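Local coordinates for flavoprotein (Thermotoga maritima, PDB 5V8S) that probably transfers electrons through a flavin to a di-iron centre as an oxidoreductase of the flavo-diiron family, at residues A[53-58]-A[236-241]. The protein carries 1 engineered substitution. Residues are numbered along the deposited sequence; the frame is centred on the assembly and turned at random.
With FEO (mu-oxo-diiron), chain C.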
loop_
_atom_site.group_PDB
_atom_site.type_symbol
_atom_site.label_atom_id
_atom_site.label_comp_id
_atom_site.label_asym_id
_atom_site.label_seq_id
_atom_site.Cartn_x
_atom_site.Cartn_y
_atom_site.Cartn_z
ATOM N N ASN A 53 -27.733 3.362 -5.300
ATOM C CA ASN A 53 -29.171 3.120 -5.362
ATOM C C ASN A 53 -29.902 4.304 -4.748
ATOM O O ASN A 53 -29.658 4.639 -3.588
ATOM C CB ASN A 53 -29.585 1.887 -4.547
ATOM C CG ASN A 53 -28.817 0.617 -4.922
ATOM O OD1 ASN A 53 -28.269 0.484 -6.023
ATOM N ND2 ASN A 53 -28.794 -0.334 -3.991
ATOM N N ALA A 54 -30.793 4.922 -5.514
ATOM C CA ALA A 54 -31.692 5.950 -5.011
ATOM C C ALA A 54 -33.120 5.469 -5.211
ATOM O O ALA A 54 -33.362 4.529 -5.963
ATOM C CB ALA A 54 -31.467 7.260 -5.769
ATOM N N TYR A 55 -34.066 6.114 -4.529
ATOM C CA TYR A 55 -35.444 5.642 -4.537
ATOM C C TYR A 55 -36.389 6.815 -4.729
ATOM O O TYR A 55 -36.116 7.927 -4.268
ATOM C CB TYR A 55 -35.801 4.911 -3.233
ATOM C CG TYR A 55 -34.899 3.714 -3.013
ATOM C CD1 TYR A 55 -33.672 3.857 -2.376
ATOM C CD2 TYR A 55 -35.242 2.459 -3.484
ATOM C CE1 TYR A 55 -32.815 2.775 -2.205
ATOM C CE2 TYR A 55 -34.401 1.375 -3.312
ATOM C CZ TYR A 55 -33.195 1.535 -2.674
ATOM O OH TYR A 55 -32.391 0.434 -2.517
ATOM N N LEU A 56 -37.524 6.550 -5.383
ATOM C CA LEU A 56 -38.582 7.541 -5.534
ATOM C C LEU A 56 -39.887 6.952 -5.016
ATOM O O LEU A 56 -40.304 5.873 -5.456
ATOM C CB LEU A 56 -38.753 7.964 -6.998
ATOM C CG LEU A 56 -39.837 9.031 -7.219
ATOM C CD1 LEU A 56 -39.331 10.392 -6.766
ATOM C CD2 LEU A 56 -40.278 9.075 -8.671
ATOM N N VAL A 57 -40.536 7.669 -4.099
ATOM C CA VAL A 57 -41.817 7.254 -3.540
ATOM C C VAL A 57 -42.860 8.221 -4.074
ATOM O O VAL A 57 -42.800 9.415 -3.782
ATOM C CB VAL A 57 -41.818 7.251 -1.999
ATOM C CG1 VAL A 57 -43.065 6.533 -1.478
ATOM C CG2 VAL A 57 -40.552 6.597 -1.450
ATOM N N LYS A 58 -43.813 7.713 -4.852
ATOM C CA LYS A 58 -44.858 8.541 -5.437
ATOM C C LYS A 58 -46.116 8.362 -4.608
ATOM O O LYS A 58 -46.656 7.254 -4.524
ATOM C CB LYS A 58 -45.096 8.163 -6.898
ATOM C CG LYS A 58 -43.844 8.362 -7.751
ATOM C CD LYS A 58 -44.107 8.160 -9.242
ATOM C CE LYS A 58 -44.661 9.412 -9.907
ATOM N NZ LYS A 58 -44.853 9.221 -11.390
ATOM N N LEU A 236 -35.584 -4.105 3.374
ATOM C CA LEU A 236 -34.450 -3.212 3.577
ATOM C C LEU A 236 -33.930 -2.804 2.209
ATOM O O LEU A 236 -33.553 -3.663 1.400
ATOM C CB LEU A 236 -33.360 -3.888 4.412
ATOM C CG LEU A 236 -32.226 -2.967 4.866
ATOM C CD1 LEU A 236 -31.689 -3.440 6.200
ATOM C CD2 LEU A 236 -31.089 -2.885 3.852
ATOM N N LEU A 237 -33.909 -1.489 1.960
ATOM C CA LEU A 237 -33.566 -0.892 0.671
ATOM C C LEU A 237 -32.327 -0.031 0.898
ATOM O O LEU A 237 -32.437 1.147 1.296
ATOM C CB LEU A 237 -34.717 -0.022 0.160
ATOM C CG LEU A 237 -35.881 -0.725 -0.560
ATOM C CD1 LEU A 237 -36.389 -1.937 0.198
ATOM C CD2 LEU A 237 -36.991 0.266 -0.844
ATOM N N PRO A 238 -31.134 -0.578 0.693
ATOM C CA PRO A 238 -29.901 0.182 0.955
ATOM C C PRO A 238 -29.409 0.968 -0.238
ATOM O O PRO A 238 -29.923 0.836 -1.353
ATOM C CB PRO A 238 -28.893 -0.919 1.291
ATOM C CG PRO A 238 -29.318 -2.037 0.351
ATOM C CD PRO A 238 -30.849 -1.935 0.206
ATOM N N GLY A 239 -28.344 1.743 -0.013
ATOM C CA GLY A 239 -27.763 2.590 -1.034
ATOM C C GLY A 239 -26.781 1.922 -1.953
ATOM O O GLY A 239 -26.402 2.521 -2.956
ATOM N N HIS A 240 -26.352 0.713 -1.618
ATOM C CA HIS A 240 -25.392 -0.026 -2.426
ATOM C C HIS A 240 -25.770 -1.493 -2.405
ATOM O O HIS A 240 -26.037 -2.038 -1.338
ATOM C CB HIS A 240 -23.968 0.087 -1.850
ATOM C CG HIS A 240 -23.512 1.492 -1.600
ATOM N ND1 HIS A 240 -23.273 2.399 -2.610
ATOM C CD2 HIS A 240 -23.262 2.143 -0.444
ATOM C CE1 HIS A 240 -22.882 3.548 -2.086
ATOM N NE2 HIS A 240 -22.858 3.415 -0.775
ATOM N N GLY A 241 -25.746 -2.128 -3.578
ATOM C CA GLY A 241 -25.966 -3.569 -3.664
ATOM C C GLY A 241 -27.437 -3.960 -3.739
ATOM O O GLY A 241 -28.289 -3.218 -4.226
HETATM FE FE1 FEO C . -20.781 6.474 3.226
HETATM FE FE2 FEO C . -22.292 5.103 0.495
HETATM O O FEO C . -21.507 6.490 1.493
HETATM O O HOH W 1 -19.471 4.977 2.271
HETATM O O HOH W 2 -20.521 3.808 1.093
#
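N53 and Y55, two residues apart on strand 50-59, bring their side-chain ends to the backbone that runs from strand 235-238 into the iron-binding loop. The tight part begins with polar bonds. P238 O takes two, from Y55 OH at 2.8 Å and from N53 ND2 at 3.1 Å, the two donors arriving from opposite faces of the carbonyl plane. The oxygen lies in the plane of the Y55 ring, at its hydroxyl edge. N53 ND2 spends its other N-H on G241 O (2.9 Å), so one amide nitrogen ties together both sides of the turn. CG of N53 stands anti to the carbonyl carbon, beside the backbone N (chi1 -54°), which sets the amide against this turn. The backbone N of N53 donates to G239 O at 2.8 Å. The amide oxygen OD1 accepts from S51 OG, which fixes the flip of the group. Apolar packing is equally close: L237 CB lies 3.6 Å from Y55 CZ, the two side chains crossing obliquely. F177 adds an edge-to-face ring contact to Y55. The loose side starts past Y55: segments 53-58 and 236-238, whose N-to-C directions differ by 123°, part company, and K58 is partly exposed. The contact joins the two facing sheets of the metallo-beta-lactamase fold where the chain leaving strand 235-238 reaches the metal site. H240 NE2 binds FE2 of the di-iron group at 2.2 Å, an iron that D101, D180 and the engineered D102 also bind. N53 grips the carbonyls of G239 and G241, which flank H240, and shares P238 O with Y55; with S51 O holding H240 ND1, these second-shell bonds would help to preset the imidazole.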